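Local coordinates for protein beta-galactosidase (Bacillus circulans, PDB 4MAD) that probably hydrolyses terminal non-reducing beta-D-galactose residues from beta-D-galactosides, as a family 35 glycoside hydrolase built on a (beta/alpha)8 barrel, at residues Pro105-Cys110 / Gln183-Gly188; Gly116-Trp121 / Lys129-Asn134; Glu169-Ser174 / Ile462-Phe467. All coordinates share one frame; numbering follows the deposited sequence.

Interaction 1: residues Pro105-Cys110 / Gln183-Gly188; sequences PGPFIC and QYLRDG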
ATOM      1  N   PRO A 105     -11.685   3.126   9.474  1.00 16.69           N
ATOM      2  CA  PRO A 105     -11.111   4.434   9.179  1.00 17.87           C
ATOM      3  C   PRO A 105      -9.746   4.741   9.827  1.00 16.62           C
ATOM      4  O   PRO A 105      -9.215   5.783   9.594  1.00 19.42           O
ATOM      5  CB  PRO A 105     -12.163   5.379   9.680  1.00 16.32           C
ATOM      6  CG  PRO A 105     -12.746   4.709  10.744  1.00 17.55           C
ATOM      7  CD  PRO A 105     -12.766   3.265  10.434  1.00 13.49           C
ATOM      8  N   GLY A 106      -9.189   3.792  10.538  1.00 18.02           N
ATOM      9  CA  GLY A 106      -7.897   3.978  11.134  1.00 17.49           C
ATOM     10  C   GLY A 106      -7.928   4.944  12.305  1.00 15.34           C
ATOM     11  O   GLY A 106      -8.609   4.678  13.229  1.00 20.31           O
ATOM     12  N   PRO A 107      -7.135   6.002  12.311  1.00 14.45           N
ATOM     13  CA  PRO A 107      -6.449   6.585  11.178  1.00 15.20           C
ATOM     14  C   PRO A 107      -5.206   5.918  10.629  1.00 16.19           C
ATOM     15  O   PRO A 107      -4.794   6.254   9.564  1.00 18.69           O
ATOM     16  CB  PRO A 107      -6.126   7.982  11.652  1.00 16.15           C
ATOM     17  CG  PRO A 107      -6.092   7.919  13.042  1.00 19.17           C
ATOM     18  CD  PRO A 107      -6.857   6.745  13.535  1.00 14.27           C
ATOM     19  N   PHE A 108      -4.647   5.011  11.380  1.00 16.30           N
ATOM     20  CA  PHE A 108      -3.585   4.135  10.928  1.00 16.43           C
ATOM     21  C   PHE A 108      -4.219   2.795  10.586  1.00 15.91           C
ATOM     22  O   PHE A 108      -4.913   2.277  11.376  1.00 17.40           O
ATOM     23  CB  PHE A 108      -2.600   3.919  12.045  1.00 16.35           C
ATOM     24  CG  PHE A 108      -1.425   3.101  11.666  1.00 20.15           C
ATOM     25  CD1 PHE A 108      -0.299   3.696  11.149  1.00 28.93           C
ATOM     26  CD2 PHE A 108      -1.418   1.771  11.859  1.00 25.68           C
ATOM     27  CE1 PHE A 108       0.801   2.976  10.842  1.00 29.91           C
ATOM     28  CE2 PHE A 108      -0.318   1.039  11.518  1.00 21.60           C
ATOM     29  CZ  PHE A 108       0.768   1.642  11.019  1.00 22.71           C
ATOM     30  N   ILE A 109      -4.019   2.338   9.356  1.00 16.49           N
ATOM     31  CA  ILE A 109      -4.659   1.157   8.815  1.00 15.11           C
ATOM     32  C   ILE A 109      -3.692  -0.010   8.586  1.00 12.73           C
ATOM     33  O   ILE A 109      -4.075  -1.101   8.414  1.00 16.60           O
ATOM     34  CB  ILE A 109      -5.402   1.489   7.530  1.00 15.83           C
ATOM     35  CG1 ILE A 109      -4.441   2.023   6.478  1.00 15.44           C
ATOM     36  CG2 ILE A 109      -6.512   2.517   7.776  1.00 13.82           C
ATOM     37  CD1 ILE A 109      -4.939   1.923   5.109  1.00 16.59           C
ATOM     38  N   CYS A 110      -2.415   0.280   8.688  1.00 17.52           N
ATOM     39  CA  CYS A 110      -1.415  -0.763   8.538  1.00 16.48           C
ATOM     40  C   CYS A 110      -1.638  -1.213   7.102  1.00 15.12           C
ATOM     41  O   CYS A 110      -1.503  -0.458   6.216  1.00 15.77           O
ATOM     42  CB  CYS A 110      -1.617  -1.876   9.526  1.00 14.87           C
ATOM     43  SG  CYS A 110      -0.242  -3.000   9.550  1.00 20.00           S
ATOM     44  N   GLN A 183      -9.669   6.044  23.980  1.00 19.54           N
ATOM     45  CA  GLN A 183     -10.887   6.652  24.433  1.00 21.71           C
ATOM     46  C   GLN A 183     -11.198   7.910  23.696  1.00 21.61           C
ATOM     47  O   GLN A 183     -12.297   8.158  23.356  1.00 22.06           O
ATOM     48  CB  GLN A 183     -10.909   6.825  25.952  1.00 20.99           C
ATOM     49  CG  GLN A 183     -10.931   5.510  26.657  1.00 19.94           C
ATOM     50  CD  GLN A 183     -11.148   5.589  28.119  1.00 32.11           C
ATOM     51  OE1 GLN A 183     -11.580   6.567  28.609  1.00 30.68           O
ATOM     52  NE2 GLN A 183     -10.809   4.544  28.822  1.00 32.52           N
ATOM     53  N   TYR A 184     -10.191   8.698  23.437  1.00 22.05           N
ATOM     54  CA  TYR A 184     -10.414   9.885  22.692  1.00 22.22           C
ATOM     55  C   TYR A 184     -10.867   9.566  21.266  1.00 21.11           C
ATOM     56  O   TYR A 184     -11.726  10.188  20.709  1.00 20.91           O
ATOM     57  CB  TYR A 184      -9.152  10.685  22.658  1.00 23.48           C
ATOM     58  CG  TYR A 184      -9.329  11.987  21.974  1.00 26.19           C
ATOM     59  CD1 TYR A 184      -9.713  13.093  22.674  1.00 27.91           C
ATOM     60  CD2 TYR A 184      -9.141  12.106  20.631  1.00 26.68           C
ATOM     61  CE1 TYR A 184      -9.891  14.276  22.065  1.00 30.35           C
ATOM     62  CE2 TYR A 184      -9.296  13.299  20.007  1.00 28.44           C
ATOM     63  CZ  TYR A 184      -9.683  14.392  20.730  1.00 32.33           C
ATOM     64  OH  TYR A 184      -9.870  15.609  20.133  1.00 36.04           O
ATOM     65  N   LEU A 185     -10.229   8.582  20.690  1.00 18.99           N
ATOM     66  CA  LEU A 185     -10.589   8.122  19.348  1.00 19.79           C
ATOM     67  C   LEU A 185     -12.013   7.569  19.280  1.00 18.99           C
ATOM     68  O   LEU A 185     -12.745   7.912  18.421  1.00 19.55           O
ATOM     69  CB  LEU A 185      -9.627   7.044  18.894  1.00 20.90           C
ATOM     70  CG  LEU A 185      -9.297   6.983  17.442  1.00 26.24           C
ATOM     71  CD1 LEU A 185      -8.980   8.331  16.915  1.00 24.73           C
ATOM     72  CD2 LEU A 185      -8.146   6.054  17.190  1.00 24.41           C
ATOM     73  N   ARG A 186     -12.376   6.778  20.263  1.00 18.34           N
ATOM     74  CA  ARG A 186     -13.700   6.206  20.298  1.00 20.30           C
ATOM     75  C   ARG A 186     -14.766   7.286  20.358  1.00 21.15           C
ATOM     76  O   ARG A 186     -15.735   7.273  19.685  1.00 19.37           O
ATOM     77  CB  ARG A 186     -13.790   5.357  21.542  1.00 21.17           C
ATOM     78  CG  ARG A 186     -15.147   4.851  21.952  1.00 20.15           C
ATOM     79  CD  ARG A 186     -15.191   4.536  23.408  1.00 24.87           C
ATOM     80  NE  ARG A 186     -15.070   5.695  24.286  1.00 27.29           N
ATOM     81  CZ  ARG A 186     -14.820   5.640  25.583  1.00 21.73           C
ATOM     82  NH1 ARG A 186     -14.698   4.491  26.188  1.00 29.92           N
ATOM     83  NH2 ARG A 186     -14.717   6.731  26.284  1.00 23.75           N
ATOM     84  N   ASP A 187     -14.518   8.223  21.237  1.00 21.18           N
ATOM     85  CA  ASP A 187     -15.409   9.339  21.420  1.00 24.28           C
ATOM     86  C   ASP A 187     -15.484  10.223  20.203  1.00 24.74           C
ATOM     87  O   ASP A 187     -16.527  10.707  19.848  1.00 22.00           O
ATOM     88  CB  ASP A 187     -15.036  10.146  22.646  1.00 25.58           C
ATOM     89  CG  ASP A 187     -15.245   9.381  23.936  1.00 27.06           C
ATOM     90  OD1 ASP A 187     -15.857   8.326  23.945  1.00 29.40           O
ATOM     91  OD2 ASP A 187     -14.749   9.859  24.939  1.00 30.06           O
ATOM     92  N   GLY A 188     -14.338  10.439  19.589  1.00 23.55           N
ATOM     93  CA  GLY A 188     -14.273  11.210  18.388  1.00 24.17           C
ATOM     94  C   GLY A 188     -15.018  10.604  17.223  1.00 24.00           C
ATOM     95  O   GLY A 188     -15.677  11.296  16.519  1.00 25.96           O
TER
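Leu185, on helix 179-192, points its side chain at Pro107 in the loop that follows barrel strand 100-104, and the two meet tip to tip. Its CB stands back from Pro107. At CG the side chain branches: chi1 (-146°) is displaced from a staggered position, and chi2 (47°) then turns CD2 toward Gly106 O and Pro107 CD. CD1 comes to 4.3 Å from Pro107 CD. The main touch is made by CD2, which lies 3.9 Å from Pro107 CD and 4.2 Å from Gly106 O; the same methyl also packs against the side chain of Glu169. That one methyl can meet both loop atoms because the peptide bond from Gly106 to Pro107 is cis, which puts Gly106 O and Pro107 CD on the same side of the bond. Pro107 is covered further by Tyr137, Val141 and Phe145 of helix 135-152. With only 72 Å² buried between the segments and no polar bond joining them, the contact is dispersive: it fits a methyl against a buried cis-proline and its carbonyl, without directional bonding.

Interaction 2: residues Gly116-Trp121 / Lys129-Asn134; sequences GGFPYW and KLRCFN
A chi1 near -60° turns CG away from the carbonyl carbon in Leu130 and Arg131, and Phe118 follows the same pattern with some departure (chi1 -82°); these torsions bring one end of the phenyl ring against two consecutive residues of 129-134. Phe118 CE2 lies 4.1 Å from Leu130 CD1, with Leu130 CB close behind. The two side chains run antiparallel alongside each other, and the leucine methyl approaches the ring obliquely. At the tip of the ring, Phe118 CZ is 4.0 Å from Arg131 CG, a methylene that meets the rim almost level with the ring. Arg131 therefore touches the phenyl with its aliphatic root. Its chain then bends at chi3 (79°), and the guanidinium plane ends 72° from that of the ring. The charged end has other partners: NH2 forms a salt bridge with Glu169 OE1, and the group makes a cation-pi contact with Phe175. Arg131 is thus apolar toward the ring and ionic toward the catalytic end of the barrel, where Glu171, the predicted proton donor, lies nearby. Phe118 also meets Phe108 and, edge-to-face, Phe115, so its ring belongs to an aromatic cluster. Both segments come from the long loop between strand 100-104 and helix 135-152, which folds back on itself here. Asn134 occupies the N-cap of that helix, whose Tyr137 touches both Phe118 and Arg131; Trp69 of helix 69-72 also packs on Phe118, and Tyr181 of helix 179-192 on Arg131.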
ATOM      1  N   GLY A 116       1.559   3.022   6.582  1.00 12.79           N
ATOM      2  CA  GLY A 116       0.374   2.542   7.204  1.00 12.43           C
ATOM      3  C   GLY A 116      -0.813   3.495   7.010  1.00 13.98           C
ATOM      4  O   GLY A 116      -1.665   3.508   7.803  1.00 13.43           O
ATOM      5  N   GLY A 117      -0.845   4.219   5.914  1.00 11.48           N
ATOM      6  CA  GLY A 117      -1.918   5.144   5.608  1.00 13.36           C
ATOM      7  C   GLY A 117      -1.695   6.548   6.139  1.00 15.14           C
ATOM      8  O   GLY A 117      -2.424   7.454   5.841  1.00 15.87           O
ATOM      9  N   PHE A 118      -0.674   6.715   6.926  1.00 15.56           N
ATOM     10  CA  PHE A 118      -0.361   8.059   7.428  1.00 16.89           C
ATOM     11  C   PHE A 118       0.209   8.907   6.287  1.00 16.44           C
ATOM     12  O   PHE A 118       0.979   8.455   5.585  1.00 18.33           O
ATOM     13  CB  PHE A 118       0.690   8.008   8.536  1.00 17.48           C
ATOM     14  CG  PHE A 118       0.173   7.673   9.901  1.00 17.08           C
ATOM     15  CD1 PHE A 118      -1.076   8.015  10.318  1.00 19.21           C
ATOM     16  CD2 PHE A 118       0.996   7.068  10.797  1.00 21.15           C
ATOM     17  CE1 PHE A 118      -1.489   7.736  11.571  1.00 17.56           C
ATOM     18  CE2 PHE A 118       0.557   6.795  12.045  1.00 21.02           C
ATOM     19  CZ  PHE A 118      -0.688   7.134  12.415  1.00 19.14           C
ATOM     20  N   PRO A 119      -0.179  10.152   6.168  1.00 18.19           N
ATOM     21  CA  PRO A 119       0.427  11.057   5.200  1.00 16.32           C
ATOM     22  C   PRO A 119       1.852  11.364   5.537  1.00 15.06           C
ATOM     23  O   PRO A 119       2.102  11.478   6.656  1.00 16.45           O
ATOM     24  CB  PRO A 119      -0.383  12.333   5.360  1.00 17.62           C
ATOM     25  CG  PRO A 119      -1.588  11.949   6.062  1.00 21.78           C
ATOM     26  CD  PRO A 119      -1.284  10.780   6.882  1.00 18.28           C
ATOM     27  N   TYR A 120       2.696  11.606   4.562  1.00 16.35           N
ATOM     28  CA  TYR A 120       4.127  11.745   4.737  1.00 16.65           C
ATOM     29  C   TYR A 120       4.355  12.953   5.640  1.00 16.61           C
ATOM     30  O   TYR A 120       5.258  12.983   6.374  1.00 16.01           O
ATOM     31  CB  TYR A 120       4.847  11.924   3.406  1.00 13.28           C
ATOM     32  CG  TYR A 120       4.756  13.313   2.910  1.00 14.66           C
ATOM     33  CD1 TYR A 120       5.787  14.192   3.092  1.00 17.20           C
ATOM     34  CD2 TYR A 120       3.626  13.783   2.309  1.00 16.19           C
ATOM     35  CE1 TYR A 120       5.702  15.479   2.671  1.00 19.67           C
ATOM     36  CE2 TYR A 120       3.552  15.090   1.888  1.00 16.16           C
ATOM     37  CZ  TYR A 120       4.596  15.932   2.077  1.00 18.19           C
ATOM     38  OH  TYR A 120       4.482  17.203   1.656  1.00 20.80           O
ATOM     39  N   TRP A 121       3.481  13.923   5.538  1.00 15.85           N
ATOM     40  CA  TRP A 121       3.630  15.185   6.221  1.00 16.92           C
ATOM     41  C   TRP A 121       3.463  15.170   7.721  1.00 17.24           C
ATOM     42  O   TRP A 121       3.777  16.143   8.342  1.00 16.42           O
ATOM     43  CB  TRP A 121       2.845  16.331   5.576  1.00 20.00           C
ATOM     44  CG  TRP A 121       1.473  16.112   5.478  1.00 20.00           C
ATOM     45  CD1 TRP A 121       0.847  15.652   4.433  1.00 20.00           C
ATOM     46  CD2 TRP A 121       0.508  16.294   6.484  1.00 20.00           C
ATOM     47  NE1 TRP A 121      -0.459  15.536   4.666  1.00 20.00           N
ATOM     48  CE2 TRP A 121      -0.708  15.925   5.944  1.00 20.00           C
ATOM     49  CE3 TRP A 121       0.551  16.747   7.782  1.00 20.00           C
ATOM     50  CZ2 TRP A 121      -1.879  15.990   6.654  1.00 20.00           C
ATOM     51  CZ3 TRP A 121      -0.581  16.797   8.486  1.00 20.00           C
ATOM     52  CH2 TRP A 121      -1.798  16.413   7.935  1.00 20.00           C
ATOM     53  N   LYS A 129       4.026  12.716  18.213  1.00 18.30           N
ATOM     54  CA  LYS A 129       4.203  11.332  18.549  1.00 21.45           C
ATOM     55  C   LYS A 129       3.007  10.584  18.024  1.00 20.84           C
ATOM     56  O   LYS A 129       1.918  11.016  18.212  1.00 22.88           O
ATOM     57  CB  LYS A 129       4.334  11.163  20.050  1.00 20.27           C
ATOM     58  CG  LYS A 129       5.561  11.773  20.598  1.00 19.01           C
ATOM     59  CD  LYS A 129       6.789  11.058  20.228  1.00 22.22           C
ATOM     60  CE  LYS A 129       7.964  11.876  20.611  1.00 32.27           C
ATOM     61  NZ  LYS A 129       9.229  11.173  20.644  1.00 33.12           N
ATOM     62  N   LEU A 130       3.249   9.490  17.336  1.00 22.34           N
ATOM     63  CA  LEU A 130       2.183   8.758  16.674  1.00 19.80           C
ATOM     64  C   LEU A 130       1.420   7.745  17.529  1.00 18.16           C
ATOM     65  O   LEU A 130       1.986   7.044  18.272  1.00 20.66           O
ATOM     66  CB  LEU A 130       2.704   8.094  15.400  1.00 18.13           C
ATOM     67  CG  LEU A 130       3.467   8.989  14.447  1.00 17.74           C
ATOM     68  CD1 LEU A 130       4.101   8.260  13.364  1.00 21.70           C
ATOM     69  CD2 LEU A 130       2.629  10.039  13.940  1.00 21.42           C
ATOM     70  N   ARG A 131       0.122   7.678  17.327  1.00 17.27           N
ATOM     71  CA  ARG A 131      -0.695   6.656  17.950  1.00 17.86           C
ATOM     72  C   ARG A 131      -0.622   6.615  19.463  1.00 17.63           C
ATOM     73  O   ARG A 131      -0.552   5.595  20.052  1.00 17.53           O
ATOM     74  CB  ARG A 131      -0.437   5.272  17.328  1.00 14.95           C
ATOM     75  CG  ARG A 131      -0.711   5.192  15.894  1.00 18.97           C
ATOM     76  CD  ARG A 131      -0.338   3.871  15.292  1.00 19.77           C
ATOM     77  NE  ARG A 131      -1.298   2.813  15.517  1.00 17.65           N
ATOM     78  CZ  ARG A 131      -1.032   1.542  15.302  1.00 22.02           C
ATOM     79  NH1 ARG A 131       0.142   1.203  14.860  1.00 18.43           N
ATOM     80  NH2 ARG A 131      -1.949   0.628  15.506  1.00 18.71           N
ATOM     81  N   CYS A 132      -0.641   7.796  20.036  1.00 16.78           N
ATOM     82  CA  CYS A 132      -0.723   7.995  21.455  1.00 18.77           C
ATOM     83  C   CYS A 132      -1.386   9.320  21.760  1.00 17.38           C
ATOM     84  O   CYS A 132      -1.683  10.056  20.894  1.00 19.54           O
ATOM     85  CB  CYS A 132       0.618   7.853  22.128  1.00 18.49           C
ATOM     86  SG  CYS A 132       1.716   9.145  21.673  1.00 21.11           S
ATOM     87  N   PHE A 133      -1.555   9.614  23.020  1.00 16.72           N
ATOM     88  CA  PHE A 133      -2.308  10.776  23.396  1.00 18.11           C
ATOM     89  C   PHE A 133      -1.429  12.030  23.272  1.00 19.10           C
ATOM     90  O   PHE A 133      -0.999  12.598  24.237  1.00 22.10           O
ATOM     91  CB  PHE A 133      -2.882  10.646  24.815  1.00 19.21           C
ATOM     92  CG  PHE A 133      -3.961  11.594  25.101  1.00 21.52           C
ATOM     93  CD1 PHE A 133      -5.142  11.519  24.447  1.00 20.11           C
ATOM     94  CD2 PHE A 133      -3.793  12.590  26.032  1.00 26.14           C
ATOM     95  CE1 PHE A 133      -6.118  12.381  24.692  1.00 25.53           C
ATOM     96  CE2 PHE A 133      -4.775  13.458  26.269  1.00 33.20           C
ATOM     97  CZ  PHE A 133      -5.956  13.353  25.586  1.00 31.73           C
ATOM     98  N   ASN A 134      -1.238  12.451  22.052  1.00 17.58           N
ATOM     99  CA  ASN A 134      -0.338  13.556  21.682  1.00 18.98           C
ATOM    100  C   ASN A 134      -1.062  14.697  20.994  1.00 20.19           C
ATOM    101  O   ASN A 134      -1.652  14.494  20.029  1.00 19.28           O
ATOM    102  CB  ASN A 134       0.722  12.997  20.739  1.00 17.59           C
ATOM    103  CG  ASN A 134       1.677  14.026  20.216  1.00 18.14           C
ATOM    104  OD1 ASN A 134       2.602  14.378  20.878  1.00 19.98           O
ATOM    105  ND2 ASN A 134       1.511  14.413  19.013  1.00 14.04           N
TER

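Interaction 3: residues Glu169-Ser174 / Ile462-Phe467; sequences ENEYGS and INYGPF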
ATOM      1  N   GLU A 169      -9.439   1.415  16.170  1.00 26.95           N
ATOM      2  CA  GLU A 169      -8.097   1.813  15.637  1.00 23.84           C
ATOM      3  C   GLU A 169      -7.869   0.624  14.717  1.00 19.81           C
ATOM      4  O   GLU A 169      -8.731   0.056  14.200  1.00 17.26           O
ATOM      5  CB  GLU A 169      -7.081   1.969  16.756  1.00 22.42           C
ATOM      6  CG  GLU A 169      -6.225   3.193  16.746  1.00 22.23           C
ATOM      7  CD  GLU A 169      -4.824   2.886  16.311  1.00 22.02           C
ATOM      8  OE1 GLU A 169      -4.501   1.750  16.034  1.00 20.14           O
ATOM      9  OE2 GLU A 169      -4.054   3.811  16.224  1.00 19.50           O
ATOM     10  N   ASN A 170      -6.628   0.346  14.509  1.00 18.04           N
ATOM     11  CA  ASN A 170      -6.247  -0.991  14.125  1.00 18.26           C
ATOM     12  C   ASN A 170      -5.192  -1.799  14.811  1.00 18.26           C
ATOM     13  O   ASN A 170      -4.082  -1.393  14.888  1.00 16.60           O
ATOM     14  CB  ASN A 170      -5.869  -0.733  12.683  1.00 19.13           C
ATOM     15  CG  ASN A 170      -5.687  -2.006  11.896  1.00 21.39           C
ATOM     16  OD1 ASN A 170      -6.624  -2.579  11.480  1.00 22.86           O
ATOM     17  ND2 ASN A 170      -4.477  -2.447  11.739  1.00 22.48           N
ATOM     18  N   GLU A 171      -5.590  -2.928  15.366  1.00 15.58           N
ATOM     19  CA  GLU A 171      -4.643  -3.773  16.039  1.00 17.21           C
ATOM     20  C   GLU A 171      -3.763  -2.931  16.994  1.00 18.44           C
ATOM     21  O   GLU A 171      -2.577  -3.052  17.001  1.00 17.11           O
ATOM     22  CB  GLU A 171      -3.809  -4.551  15.021  1.00 20.38           C
ATOM     23  CG  GLU A 171      -4.509  -5.683  14.361  1.00 21.59           C
ATOM     24  CD  GLU A 171      -3.598  -6.696  13.633  1.00 29.44           C
ATOM     25  OE1 GLU A 171      -2.548  -6.278  13.151  1.00 29.63           O
ATOM     26  OE2 GLU A 171      -3.977  -7.870  13.558  1.00 24.51           O
ATOM     27  N   TYR A 172      -4.395  -2.073  17.781  1.00 15.42           N
ATOM     28  CA  TYR A 172      -3.639  -1.130  18.580  1.00 15.51           C
ATOM     29  C   TYR A 172      -2.717  -1.827  19.571  1.00 20.36           C
ATOM     30  O   TYR A 172      -1.663  -1.368  19.831  1.00 18.18           O
ATOM     31  CB  TYR A 172      -4.492  -0.092  19.261  1.00 15.25           C
ATOM     32  CG  TYR A 172      -3.687   0.951  19.974  1.00 12.73           C
ATOM     33  CD1 TYR A 172      -2.884   1.849  19.288  1.00 13.64           C
ATOM     34  CD2 TYR A 172      -3.651   1.011  21.348  1.00 15.15           C
ATOM     35  CE1 TYR A 172      -2.142   2.765  19.938  1.00 17.97           C
ATOM     36  CE2 TYR A 172      -2.880   1.927  21.989  1.00 17.53           C
ATOM     37  CZ  TYR A 172      -2.141   2.811  21.284  1.00 14.79           C
ATOM     38  OH  TYR A 172      -1.399   3.732  21.918  1.00 17.24           O
ATOM     39  N   GLY A 173      -3.157  -2.967  20.080  1.00 14.69           N
ATOM     40  CA  GLY A 173      -2.447  -3.697  21.075  1.00 18.11           C
ATOM     41  C   GLY A 173      -1.107  -4.200  20.632  1.00 16.38           C
ATOM     42  O   GLY A 173      -0.302  -4.645  21.410  1.00 17.69           O
ATOM     43  N   SER A 174      -0.923  -4.201  19.337  1.00 16.80           N
ATOM     44  CA  SER A 174       0.336  -4.585  18.754  1.00 17.72           C
ATOM     45  C   SER A 174       1.348  -3.444  18.720  1.00 19.67           C
ATOM     46  O   SER A 174       2.477  -3.680  18.444  1.00 20.84           O
ATOM     47  CB  SER A 174       0.154  -5.156  17.361  1.00 16.97           C
ATOM     48  OG  SER A 174      -0.650  -6.295  17.332  1.00 21.54           O
ATOM     49  N   ILE A 462       7.520   2.121   6.201  1.00 13.60           N
ATOM     50  CA  ILE A 462       7.160   1.061   7.088  1.00 12.97           C
ATOM     51  C   ILE A 462       5.766   1.293   7.655  1.00 16.23           C
ATOM     52  O   ILE A 462       5.392   2.353   7.953  1.00 15.84           O
ATOM     53  CB  ILE A 462       8.166   0.947   8.250  1.00 15.75           C
ATOM     54  CG1 ILE A 462       9.447   0.345   7.726  1.00 12.60           C
ATOM     55  CG2 ILE A 462       7.650   0.077   9.347  1.00 20.72           C
ATOM     56  CD1 ILE A 462      10.621   0.594   8.549  1.00 15.03           C
ATOM     57  N   ASN A 463       5.018   0.221   7.690  1.00 14.71           N
ATOM     58  CA  ASN A 463       3.622   0.260   8.076  1.00 16.12           C
ATOM     59  C   ASN A 463       3.219  -0.545   9.303  1.00 17.02           C
ATOM     60  O   ASN A 463       2.113  -0.633   9.574  1.00 15.43           O
ATOM     61  CB  ASN A 463       2.718  -0.145   6.908  1.00 13.61           C
ATOM     62  CG  ASN A 463       2.867  -1.607   6.504  1.00 13.37           C
ATOM     63  OD1 ASN A 463       2.238  -2.521   7.076  1.00 17.24           O
ATOM     64  ND2 ASN A 463       3.678  -1.817   5.513  1.00  8.90           N
ATOM     65  N   TYR A 464       4.178  -1.142   9.974  1.00 13.25           N
ATOM     66  CA  TYR A 464       3.931  -1.941  11.120  1.00 16.13           C
ATOM     67  C   TYR A 464       5.199  -1.997  11.959  1.00 15.74           C
ATOM     68  O   TYR A 464       6.248  -2.089  11.426  1.00 16.42           O
ATOM     69  CB  TYR A 464       3.563  -3.380  10.713  1.00 13.98           C
ATOM     70  CG  TYR A 464       3.279  -4.290  11.857  1.00 16.87           C
ATOM     71  CD1 TYR A 464       2.017  -4.356  12.419  1.00 19.24           C
ATOM     72  CD2 TYR A 464       4.267  -5.098  12.389  1.00 20.20           C
ATOM     73  CE1 TYR A 464       1.763  -5.154  13.483  1.00 21.88           C
ATOM     74  CE2 TYR A 464       4.007  -5.915  13.443  1.00 21.93           C
ATOM     75  CZ  TYR A 464       2.759  -5.957  13.976  1.00 24.27           C
ATOM     76  OH  TYR A 464       2.507  -6.770  15.007  1.00 22.53           O
ATOM     77  N   GLY A 465       4.980  -2.067  13.258  1.00 16.55           N
ATOM     78  CA  GLY A 465       6.054  -2.173  14.221  1.00 17.36           C
ATOM     79  C   GLY A 465       6.701  -0.887  14.702  1.00 17.78           C
ATOM     80  O   GLY A 465       6.245   0.148  14.441  1.00 16.94           O
ATOM     81  N   PRO A 466       7.806  -1.052  15.396  1.00 18.96           N
ATOM     82  CA  PRO A 466       8.404  -0.005  16.209  1.00 20.43           C
ATOM     83  C   PRO A 466       9.256   0.957  15.409  1.00 17.29           C
ATOM     84  O   PRO A 466       9.717   1.901  15.951  1.00 21.02           O
ATOM     85  CB  PRO A 466       9.258  -0.787  17.202  1.00 20.16           C
ATOM     86  CG  PRO A 466       9.434  -2.062  16.630  1.00 22.94           C
ATOM     87  CD  PRO A 466       8.300  -2.371  15.785  1.00 19.49           C
ATOM     88  N   PHE A 467       9.482   0.681  14.151  1.00 14.48           N
ATOM     89  CA  PHE A 467      10.331   1.563  13.395  1.00 17.07           C
ATOM     90  C   PHE A 467       9.535   2.401  12.435  1.00 19.94           C
ATOM     91  O   PHE A 467      10.015   2.830  11.462  1.00 19.48           O
ATOM     92  CB  PHE A 467      11.467   0.834  12.750  1.00 20.41           C
ATOM     93  CG  PHE A 467      12.237   0.018  13.716  1.00 20.73           C
ATOM     94  CD1 PHE A 467      12.851   0.605  14.763  1.00 23.75           C
ATOM     95  CD2 PHE A 467      12.227  -1.322  13.644  1.00 26.43           C
ATOM     96  CE1 PHE A 467      13.516  -0.119  15.651  1.00 24.70           C
ATOM     97  CE2 PHE A 467      12.889  -2.046  14.541  1.00 30.83           C
ATOM     98  CZ  PHE A 467      13.542  -1.415  15.545  1.00 26.15           C
TER
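Tyr464 meets Ser174 and approaches Glu171, bringing a loop of the first all-beta domain to the mouth of the barrel. Along 462-467, Asn463 precedes the point of contact and is tied down through its backbone to Ala299. Tyr464 comes next. Its CG is anti to the backbone N (chi1 180°), and although its CB does not point at the barrel loop, the far end of the side chain swings closer. Tyr464 OH lies 3.7 Å from Ser174 CB, and Ser174 CB is 4.2 Å from Tyr464 CE1. The two hydroxyls are 3.9 Å apart, Ser174 OG to Tyr464 OH, so the contact is van der Waals. Glu171 OE1 stands 4.5 Å from Tyr464 CE1, at the limit of contact, while its OE2 is hydrogen-bonded to Asn222. Gly465 then brings the backbones nearest, its CA 7.7 Å from that of Ser174. Within 169-174, Ser174 N bonds to Glu171 O at 3.1 Å, closing the short 3-10 turn. Tyr464 also lines, with Glu112 and Trp252, a pocket holding 2-(2-methoxyethoxy)ethanol, which probably comes from the crystallisation liquor, though it may mark the pocket. Glu171, the predicted proton donor, follows Asn170 after the fourth strand; such an Asn-Glu pair, with Glu247 on the seventh strand as the predicted nucleophile, is the signature of the clan GH-A active site.

Overall arrangement
All three contacts gather on one side of the chain's centre, at the catalytic end of the barrel, but differ in depth. Interactions 1 and 2 are buried, within the family 35 range, and share the loop after strand 100-104; interaction 2 is nested inside the loop closed by interaction 1, and Ile109 N lies 3.1 Å from Gly116 O, probably a hydrogen bond. Interaction 3 lies at the surface and joins two domains by a tyrosine end. None is held by a polar bond between its own segments; polar links run between contacts instead, such as Arg131 O to Tyr172 OH (2.8 Å, probably a hydrogen bond). The chemistry is aliphatic in 1, phenyl against aliphatic carbon in 2, and a hydroxyl-bearing ring end in 3.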